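Local coordinates for putative endo-1,4-beta-xylanase (PDB 5MSX), which probably hydrolyses glycosidic bonds as a family 43 glycoside hydrolase, an arabinofuranosidase-type enzyme of pectin breakdown in a gut bacterium, at residues C[23-28]-C[287-292]; C[272-277]-C[304-309]; C[30-35]-C[50-55]. One frame throughout, in Å; residues are numbered along the deposited sequence.

Interaction 1 (C[23-28]-C[287-292]); sequences NPFGNA and QTYVNQ. With EDO (1,2-ethanediol), chain B.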
loop_
_atom_site.group_PDB
_atom_site.type_symbol
_atom_site.label_atom_id
_atom_site.label_comp_id
_atom_site.label_asym_id
_atom_site.label_seq_id
_atom_site.Cartn_x
_atom_site.Cartn_y
_atom_site.Cartn_z
ATOM N N ASN C 23 13.576 45.961 14.517
ATOM C CA ASN C 23 12.999 44.616 14.470
ATOM C C ASN C 23 14.119 43.569 14.321
ATOM O O ASN C 23 14.566 43.301 13.192
ATOM C CB ASN C 23 12.055 44.479 13.283
ATOM C CG ASN C 23 11.562 43.044 13.093
ATOM O OD1 ASN C 23 11.553 42.243 14.034
ATOM N ND2 ASN C 23 11.113 42.736 11.888
ATOM N N PRO C 24 14.551 42.958 15.446
ATOM C CA PRO C 24 15.668 42.005 15.327
ATOM C C PRO C 24 15.278 40.621 14.752
ATOM O O PRO C 24 16.159 39.795 14.531
ATOM C CB PRO C 24 16.218 41.885 16.768
ATOM C CG PRO C 24 15.205 42.504 17.678
ATOM C CD PRO C 24 14.154 43.209 16.846
ATOM N N PHE C 25 13.985 40.391 14.519
ATOM C CA PHE C 25 13.476 39.121 14.005
ATOM C C PHE C 25 13.071 39.124 12.535
ATOM O O PHE C 25 12.614 38.085 12.017
ATOM C CB PHE C 25 12.328 38.667 14.891
ATOM C CG PHE C 25 12.673 38.727 16.331
ATOM C CD1 PHE C 25 13.629 37.868 16.851
ATOM C CD2 PHE C 25 12.136 39.700 17.148
ATOM C CE1 PHE C 25 14.009 37.954 18.176
ATOM C CE2 PHE C 25 12.518 39.793 18.467
ATOM C CZ PHE C 25 13.446 38.907 18.983
ATOM N N GLY C 26 13.262 40.261 11.865
ATOM C CA GLY C 26 13.169 40.363 10.409
ATOM C C GLY C 26 11.885 39.820 9.826
ATOM O O GLY C 26 10.819 40.038 10.405
ATOM N N ASN C 27 11.978 39.095 8.718
ATOM C CA ASN C 27 10.777 38.578 8.057
ATOM C C ASN C 27 10.694 37.047 8.105
ATOM O O ASN C 27 11.131 36.353 7.188
ATOM C CB ASN C 27 10.644 39.110 6.622
ATOM C CG ASN C 27 9.195 38.985 6.073
ATOM O OD1 ASN C 27 8.219 38.686 6.798
ATOM N ND2 ASN C 27 9.060 39.188 4.771
ATOM N N ALA C 28 10.136 36.534 9.195
ATOM C CA ALA C 28 9.929 35.091 9.362
ATOM C C ALA C 28 9.007 34.540 8.260
ATOM O O ALA C 28 8.249 35.302 7.619
ATOM C CB ALA C 28 9.343 34.820 10.738
ATOM N N GLN C 287 10.797 31.423 15.835
ATOM C CA GLN C 287 10.194 31.557 14.507
ATOM C C GLN C 287 11.059 30.834 13.504
ATOM O O GLN C 287 12.179 30.410 13.842
ATOM C CB GLN C 287 9.993 33.022 14.148
ATOM C CG GLN C 287 8.870 33.655 14.931
ATOM C CD GLN C 287 8.510 35.034 14.400
ATOM O OE1 GLN C 287 9.269 35.975 14.570
ATOM N NE2 GLN C 287 7.359 35.151 13.738
ATOM N N THR C 288 10.516 30.671 12.290
ATOM C CA THR C 288 11.131 29.866 11.216
ATOM C C THR C 288 11.463 30.771 10.051
ATOM O O THR C 288 10.690 31.688 9.729
ATOM C CB THR C 288 10.264 28.659 10.792
ATOM O OG1 THR C 288 10.252 27.694 11.847
ATOM C CG2 THR C 288 10.816 27.943 9.518
ATOM N N TYR C 289 12.652 30.560 9.481
ATOM C CA TYR C 289 13.179 31.345 8.369
ATOM C C TYR C 289 13.603 30.403 7.248
ATOM O O TYR C 289 13.892 29.226 7.502
ATOM C CB TYR C 289 14.403 32.154 8.840
ATOM C CG TYR C 289 14.032 33.122 9.951
ATOM C CD1 TYR C 289 13.954 32.690 11.263
ATOM C CD2 TYR C 289 13.661 34.421 9.675
ATOM C CE1 TYR C 289 13.575 33.536 12.276
ATOM C CE2 TYR C 289 13.293 35.297 10.701
ATOM C CZ TYR C 289 13.245 34.841 12.005
ATOM O OH TYR C 289 12.894 35.676 13.066
ATOM N N VAL C 290 13.691 30.938 6.036
ATOM C CA VAL C 290 14.061 30.154 4.830
ATOM C C VAL C 290 15.180 30.889 4.072
ATOM O O VAL C 290 15.130 32.128 3.890
ATOM C CB VAL C 290 12.829 29.891 3.910
ATOM C CG1 VAL C 290 13.206 29.080 2.659
ATOM C CG2 VAL C 290 11.751 29.118 4.660
ATOM N N ASN C 291 16.187 30.125 3.641
ATOM C CA ASN C 291 17.225 30.621 2.718
ATOM C C ASN C 291 17.510 29.571 1.685
ATOM O O ASN C 291 17.192 28.383 1.868
ATOM C CB ASN C 291 18.532 30.915 3.452
ATOM C CG ASN C 291 18.468 32.176 4.251
ATOM O OD1 ASN C 291 18.312 33.287 3.690
ATOM N ND2 ASN C 291 18.543 32.031 5.553
ATOM N N GLN C 292 18.183 29.994 0.631
ATOM C CA GLN C 292 18.661 29.058 -0.410
ATOM C C GLN C 292 19.714 28.076 0.100
ATOM O O GLN C 292 20.518 28.417 0.965
ATOM C CB GLN C 292 19.289 29.827 -1.581
ATOM C CG GLN C 292 18.303 30.697 -2.337
ATOM C CD GLN C 292 19.015 31.568 -3.369
ATOM O OE1 GLN C 292 19.944 32.305 -3.056
ATOM N NE2 GLN C 292 18.579 31.478 -4.588
HETATM C C1 EDO B . 24.250 28.013 0.006
HETATM O O1 EDO B . 23.952 26.926 0.912
HETATM C C2 EDO B . 24.142 29.436 0.525
HETATM O O2 EDO B . 22.817 29.737 1.064
HETATM O O HOH W 1 12.705 33.961 6.253
#

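Interaction 2 (C[272-277]-C[304-309]); sequences YYFAYL and VELTMD. With EDO (1,2-ethanediol), chain B; EDO (1,2-ethanediol), chain D.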
loop_
_atom_site.group_PDB
_atom_site.type_symbol
_atom_site.label_atom_id
_atom_site.label_comp_id
_atom_site.label_asym_id
_atom_site.label_seq_id
_atom_site.Cartn_x
_atom_site.Cartn_y
_atom_site.Cartn_z
ATOM N N TYR C 272 16.968 24.225 -4.327
ATOM C CA TYR C 272 16.781 23.715 -2.968
ATOM C C TYR C 272 16.781 24.888 -1.975
ATOM O O TYR C 272 17.430 25.915 -2.211
ATOM C CB TYR C 272 17.871 22.698 -2.623
ATOM C CG TYR C 272 17.655 21.354 -3.237
ATOM C CD1 TYR C 272 17.790 21.165 -4.612
ATOM C CD2 TYR C 272 17.258 20.270 -2.467
ATOM C CE1 TYR C 272 17.582 19.922 -5.191
ATOM C CE2 TYR C 272 17.039 19.028 -3.041
ATOM C CZ TYR C 272 17.199 18.865 -4.394
ATOM O OH TYR C 272 16.969 17.641 -4.964
ATOM N N TYR C 273 16.024 24.701 -0.891
ATOM C CA TYR C 273 15.872 25.662 0.205
ATOM C C TYR C 273 16.033 24.944 1.540
ATOM O O TYR C 273 15.717 23.769 1.663
ATOM C CB TYR C 273 14.487 26.343 0.146
ATOM C CG TYR C 273 14.316 27.119 -1.128
ATOM C CD1 TYR C 273 14.767 28.437 -1.246
ATOM C CD2 TYR C 273 13.786 26.499 -2.250
ATOM C CE1 TYR C 273 14.651 29.125 -2.450
ATOM C CE2 TYR C 273 13.649 27.179 -3.451
ATOM C CZ TYR C 273 14.086 28.479 -3.547
ATOM O OH TYR C 273 13.964 29.099 -4.766
ATOM N N PHE C 274 16.520 25.693 2.514
ATOM C CA PHE C 274 16.766 25.246 3.893
ATOM C C PHE C 274 15.879 26.105 4.804
ATOM O O PHE C 274 15.968 27.337 4.779
ATOM C CB PHE C 274 18.254 25.442 4.223
ATOM C CG PHE C 274 18.616 25.154 5.645
ATOM C CD1 PHE C 274 18.552 23.835 6.153
ATOM C CD2 PHE C 274 19.043 26.175 6.488
ATOM C CE1 PHE C 274 18.918 23.562 7.463
ATOM C CE2 PHE C 274 19.412 25.904 7.811
ATOM C CZ PHE C 274 19.347 24.613 8.303
ATOM N N ALA C 275 15.006 25.463 5.569
ATOM C CA ALA C 275 14.179 26.147 6.557
ATOM C C ALA C 275 14.723 25.800 7.896
ATOM O O ALA C 275 15.120 24.655 8.114
ATOM C CB ALA C 275 12.766 25.674 6.472
ATOM N N TYR C 276 14.731 26.767 8.811
ATOM C CA TYR C 276 15.286 26.538 10.147
ATOM C C TYR C 276 14.574 27.374 11.212
ATOM O O TYR C 276 14.069 28.454 10.950
ATOM C CB TYR C 276 16.779 26.834 10.165
ATOM C CG TYR C 276 17.115 28.257 9.754
ATOM C CD1 TYR C 276 17.176 28.616 8.411
ATOM C CD2 TYR C 276 17.365 29.249 10.705
ATOM C CE1 TYR C 276 17.481 29.922 8.036
ATOM C CE2 TYR C 276 17.652 30.551 10.326
ATOM C CZ TYR C 276 17.716 30.882 8.995
ATOM O OH TYR C 276 18.021 32.181 8.604
ATOM N N LEU C 277 14.552 26.855 12.422
ATOM C CA LEU C 277 14.113 27.659 13.555
ATOM C C LEU C 277 15.265 28.562 13.976
ATOM O O LEU C 277 16.433 28.273 13.661
ATOM C CB LEU C 277 13.626 26.760 14.708
ATOM C CG LEU C 277 14.685 25.989 15.488
ATOM C CD1 LEU C 277 15.428 26.853 16.514
ATOM C CD2 LEU C 277 14.039 24.781 16.194
ATOM N N VAL C 304 25.176 27.385 4.585
ATOM C CA VAL C 304 24.061 28.260 4.230
ATOM C C VAL C 304 24.336 29.696 4.657
ATOM O O VAL C 304 24.764 29.922 5.752
ATOM C CB VAL C 304 22.737 27.792 4.875
ATOM C CG1 VAL C 304 21.602 28.758 4.522
ATOM C CG2 VAL C 304 22.403 26.386 4.390
ATOM N N GLU C 305 24.062 30.645 3.766
ATOM C CA GLU C 305 24.203 32.068 4.055
ATOM C C GLU C 305 22.879 32.495 4.693
ATOM O O GLU C 305 21.872 32.614 4.006
ATOM C CB GLU C 305 24.482 32.859 2.766
ATOM C CG GLU C 305 25.915 32.692 2.239
ATOM C CD GLU C 305 26.943 33.447 3.084
ATOM O OE1 GLU C 305 26.568 34.386 3.830
ATOM O OE2 GLU C 305 28.144 33.123 3.010
ATOM N N LEU C 306 22.873 32.672 6.010
ATOM C CA LEU C 306 21.632 32.916 6.724
ATOM C C LEU C 306 21.259 34.407 6.697
ATOM O O LEU C 306 22.102 35.272 6.897
ATOM C CB LEU C 306 21.737 32.429 8.174
ATOM C CG LEU C 306 22.156 30.971 8.340
ATOM C CD1 LEU C 306 22.566 30.708 9.788
ATOM C CD2 LEU C 306 21.064 30.006 7.904
ATOM N N THR C 307 19.994 34.685 6.437
ATOM C CA THR C 307 19.415 36.007 6.574
ATOM C C THR C 307 18.040 35.818 7.196
ATOM O O THR C 307 17.462 34.721 7.139
ATOM C CB THR C 307 19.232 36.739 5.218
ATOM O OG1 THR C 307 18.074 36.225 4.541
ATOM C CG2 THR C 307 20.482 36.584 4.279
ATOM N N MET C 308 17.501 36.899 7.729
ATOM C CA MET C 308 16.090 36.951 8.046
ATOM C C MET C 308 15.247 37.677 6.981
ATOM O O MET C 308 14.189 38.207 7.309
ATOM C CB MET C 308 15.898 37.592 9.414
ATOM C CG MET C 308 16.608 36.840 10.537
ATOM S SD MET C 308 16.324 37.760 12.040
ATOM C CE MET C 308 16.592 36.558 13.335
ATOM N N ASP C 309 15.696 37.681 5.721
ATOM C CA ASP C 309 14.993 38.394 4.640
ATOM C C ASP C 309 14.016 37.509 3.891
ATOM O O ASP C 309 13.107 38.031 3.299
ATOM C CB ASP C 309 15.981 38.991 3.646
ATOM C CG ASP C 309 16.942 39.954 4.300
ATOM O OD1 ASP C 309 16.496 40.718 5.173
ATOM O OD2 ASP C 309 18.145 39.960 3.961
HETATM C C1 EDO B . 24.250 28.013 0.006
HETATM O O1 EDO B . 23.952 26.926 0.912
HETATM C C2 EDO B . 24.142 29.436 0.525
HETATM O O2 EDO B . 22.817 29.737 1.064
HETATM C C1 EDO D . 10.859 28.779 -8.338
HETATM O O1 EDO D . 10.353 27.676 -7.555
HETATM C C2 EDO D . 12.134 29.314 -7.690
HETATM O O2 EDO D . 12.796 28.247 -6.974
#

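Interaction 3 (C[30-35]-C[50-55]); sequences IPDMIA and ATTDGY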
loop_
_atom_site.group_PDB
_atom_site.type_symbol
_atom_site.label_atom_id
_atom_site.label_comp_id
_atom_site.label_asym_id
_atom_site.label_seq_id
_atom_site.Cartn_x
_atom_site.Cartn_y
_atom_site.Cartn_z
ATOM N N ILE C 30 6.360 32.425 8.532
ATOM C CA ILE C 30 4.968 32.314 8.984
ATOM C C ILE C 30 4.732 33.372 10.048
ATOM O O ILE C 30 5.654 33.668 10.821
ATOM C CB ILE C 30 4.731 30.922 9.600
ATOM C CG1 ILE C 30 4.895 29.832 8.536
ATOM C CG2 ILE C 30 3.368 30.792 10.275
ATOM C CD1 ILE C 30 3.950 29.927 7.368
ATOM N N PRO C 31 3.508 33.954 10.097
ATOM C CA PRO C 31 3.144 34.938 11.161
ATOM C C PRO C 31 2.639 34.242 12.416
ATOM O O PRO C 31 1.481 34.341 12.791
ATOM C CB PRO C 31 2.065 35.801 10.499
ATOM C CG PRO C 31 1.464 34.921 9.464
ATOM C CD PRO C 31 2.539 33.977 8.985
ATOM N N ASP C 32 3.533 33.495 13.023
ATOM C CA ASP C 32 3.286 32.838 14.262
ATOM C C ASP C 32 4.666 32.392 14.747
ATOM O O ASP C 32 5.669 32.549 14.043
ATOM C CB ASP C 32 2.327 31.640 14.059
ATOM C CG ASP C 32 1.636 31.182 15.353
ATOM O OD1 ASP C 32 1.908 31.761 16.430
ATOM O OD2 ASP C 32 0.863 30.191 15.303
ATOM N N MET C 33 4.708 31.873 15.953
ATOM C CA MET C 33 5.872 31.217 16.472
ATOM C C MET C 33 5.766 29.732 16.145
ATOM O O MET C 33 4.886 29.037 16.663
ATOM C CB MET C 33 5.984 31.495 17.977
ATOM C CG MET C 33 6.312 32.968 18.213
ATOM S SD MET C 33 6.509 33.402 19.932
ATOM C CE MET C 33 7.192 35.057 19.813
ATOM N N ILE C 34 6.617 29.294 15.207
ATOM C CA ILE C 34 6.687 27.919 14.787
ATOM C C ILE C 34 8.143 27.454 14.747
ATOM O O ILE C 34 9.067 28.268 14.547
ATOM C CB ILE C 34 5.992 27.677 13.430
ATOM C CG1 ILE C 34 6.671 28.438 12.280
ATOM C CG2 ILE C 34 4.508 28.036 13.527
ATOM C CD1 ILE C 34 6.444 27.782 10.931
ATOM N N ALA C 35 8.313 26.159 14.969
ATOM C CA ALA C 35 9.595 25.507 14.952
ATOM C C ALA C 35 9.479 24.105 14.327
ATOM O O ALA C 35 8.378 23.584 14.119
ATOM C CB ALA C 35 10.119 25.394 16.371
ATOM N N ALA C 50 4.365 22.131 11.368
ATOM C CA ALA C 50 5.371 22.559 12.336
ATOM C C ALA C 50 4.873 22.379 13.759
ATOM O O ALA C 50 3.682 22.110 13.974
ATOM C CB ALA C 50 5.757 24.014 12.072
ATOM N N THR C 51 5.804 22.462 14.710
ATOM C CA THR C 51 5.463 22.675 16.107
ATOM C C THR C 51 4.956 24.126 16.260
ATOM O O THR C 51 5.633 25.076 15.826
ATOM C CB THR C 51 6.698 22.503 17.000
ATOM O OG1 THR C 51 7.317 21.241 16.758
ATOM C CG2 THR C 51 6.350 22.677 18.504
ATOM N N THR C 52 3.797 24.301 16.892
ATOM C CA THR C 52 3.331 25.625 17.218
ATOM C C THR C 52 3.864 26.016 18.625
ATOM O O THR C 52 3.670 25.302 19.598
ATOM C CB THR C 52 1.799 25.722 17.094
ATOM O OG1 THR C 52 1.402 25.452 15.727
ATOM C CG2 THR C 52 1.329 27.130 17.525
ATOM N N ASP C 53 4.573 27.143 18.681
ATOM C CA ASP C 53 5.301 27.649 19.866
ATOM C C ASP C 53 4.417 28.783 20.459
ATOM O O ASP C 53 3.303 28.991 20.016
ATOM C CB ASP C 53 6.676 28.232 19.394
ATOM C CG ASP C 53 7.902 27.367 19.753
ATOM O OD1 ASP C 53 7.795 26.126 20.011
ATOM O OD2 ASP C 53 9.028 27.965 19.760
ATOM N N GLY C 54 4.929 29.545 21.423
ATOM C CA GLY C 54 4.255 30.757 21.897
ATOM C C GLY C 54 3.134 30.479 22.909
ATOM O O GLY C 54 2.327 31.370 23.159
ATOM N N TYR C 55 3.103 29.276 23.508
ATOM C CA TYR C 55 2.093 28.918 24.510
ATOM C C TYR C 55 2.503 29.164 25.991
ATOM O O TYR C 55 1.729 28.875 26.905
ATOM C CB TYR C 55 1.513 27.506 24.240
ATOM C CG TYR C 55 0.315 27.606 23.308
ATOM C CD1 TYR C 55 0.473 28.054 22.002
ATOM C CD2 TYR C 55 -0.996 27.332 23.760
ATOM C CE1 TYR C 55 -0.614 28.203 21.153
ATOM C CE2 TYR C 55 -2.096 27.470 22.916
ATOM C CZ TYR C 55 -1.899 27.898 21.610
ATOM O OH TYR C 55 -2.946 28.044 20.745
HETATM O O HOH W 2 0.857 27.856 13.980
#

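Interaction 1 (C[23-28]-C[287-292])
Tyr289 and Phe25 meet through a short hydrogen bond in which the phenol OH of Tyr289 donates to Phe25 O at 2.6 Å. The hydroxyl approaches in the carbonyl plane, on a lone pair of Phe25 O, at a C=O...O angle of 124°, while the acceptor sits at the edge of the phenol ring and in its plane. What carries the ring to the loop is the first torsion of Tyr289 (chi1 -61°), which sets CG beside the backbone N and anti to the carbonyl carbon. Ala28 passes the same ring obliquely, its CA 3.6 Å from Tyr289 CE2, and its methyl also touches the amide of Gln287, with Ala28 CB 3.6 Å from Gln287 NE2. The Gln287 chain runs extended beyond CG, and both ends of its buried amide are engaged: OE1 hydrogen-bonds to Arg281, NE2 to the carbonyls of Asp32 and Asn363. Arg281 also makes a cation-pi contact with the Phe25 ring.

In the five-bladed beta-propeller expected of family 43, residues 23-28 lead into the first blade, and they lie here against strand 287-293, the outer strand of the last one. The loop is shaped by a type I turn from Asn23 to Gly26. Within it Asn23 OD1 accepts from Phe25 N at 3.1 Å, an Asx turn in which the donor stands 60° out of the carbonyl plane, and Asn23 ND2 reaches Gly26 O at 3.1 Å. Pro24 CG sits over one face of the Phe25 ring, toward its rim. Asn27 sets out away from the strand at its first side-chain bond, OD1 accepting from the backbone N of Asn363, but its carbonyl returns through a water donating to Asn27 O at 3.0 Å and accepting from Val290 N at 3.2 Å.

Interaction 2 (C[272-277]-C[304-309])
Tyr276 holds its ring in the crowded position, with CG between the backbone N and the carbonyl carbon (chi1 58°), a torsion that turns one face of the phenol ring to Leu306. Phe274, on the same side of the strand, takes another well, CG opposite the backbone N (chi1 174°), which puts the ring beside Val304. A single methyl, Leu306 CD2, serves both aromatics. Over Tyr276 it makes a CH-pi contact, CD2 standing 4.0 Å from the ring centroid and 28° off the normal, shifted toward the hydroxyl end so that CD2 is 3.6 Å from Tyr276 CE1. Toward Phe274 it lies at the ring edge, Leu306 CD2 being 4.4 Å from Phe274 CE2. Val304 crosses the CD2 corner of the Phe274 ring obliquely, both methyls coming from one side of its plane, Val304 CG2 lying 4.0 Å from Phe274 CD2, with Val304 CG1 hardly farther.

Strand 272-278 is the middle strand of the three-stranded sheet that forms the last blade of the family 43 propeller, and residues 304-309 follow strand 287-293 as an irregular length of chain over one side of the sheet. Pro258 touches both Tyr276 and Leu306. The predicted proton acceptor Asp36 is about 9 Å from Tyr276, measured between side chains. At its far end Tyr276 brings OH to 3.0 Å from Thr307 O, which lies close to the plane of the ring.

Thr307 OG1 accepts from Asp309 N at 3.0 Å in an ST turn and is also hydrogen-bonded to Asn291 OD1, while Arg253 forms a salt bridge with Glu305 OE1 and a hydrogen bond with Leu306 O. On the opposite side of the strand from Phe274, Tyr273 OH donates to a 1,2-ethanediol O2 at 2.6 Å, probably a crystallisation additive.

Interaction 3 (C[30-35]-C[50-55])
Asp32 and Thr52 cross at about a right angle, with Asp32 OD2 3.8 Å from the methyl Thr52 CG2. The Asp32 CG lies opposite the backbone N (chi1 -160°), which carries the carboxylate to Thr52. A water ties their polar ends together, donating to Asp32 OD2 at 2.7 Å and lying 3.0 Å from Thr52 OG1. Asp32 OD1 accepts from Met33 N at 2.8 Å, met from above the carboxylate plane. Replacing Asp32 by alanine takes away both oxygens, and would probably leave Met33 N-H without this acceptor and the water without one of its anchors. Met33 and Asp53 abut at their CB atoms, 3.6 Å apart; the extended Met33 chain slides past Gly54, Met33 SD 4.0 Å from Gly54 CA, and reaches Trp454, a calcium ligand.

The backbones form the antiparallel start of the first propeller blade: Ala35 and Thr51 are a hydrogen-bonded pair, Ile34 and Thr52 a non-hydrogen-bonded one, and Asp53 N donates to Met33 O at 2.8 Å. Ile34 CB lies 3.9 Å from Ala50 CB. On the face of Ala35, Thr51 OG1 is hydrogen-bonded to OD2 of Asp36, the predicted proton acceptor. Asp53 OD2, beyond the strand, forms a salt bridge with Arg286.

How the interactions relate
From the N terminus, 23-28 is the first segment, and its partner 287-292 lies some 260 residues on, so interaction 1 closes a loop spanning nearly the whole catalytic propeller. Interaction 3 is a short closure within that span, joining 30-35 to 50-55 in the first blade. Interaction 2 opens later, at 272-277, and ends at 304-309, beyond 287-292; it therefore crosses interaction 1 but follows interaction 3 in series. Interactions 1 and 2 share the last blade through neighbouring strands, and Asn27 N probably bonds to Met308 O. A hydrogen bond from Thr288 OG1 to Ile34 O links interactions 1 and 3, bringing first and last blades together.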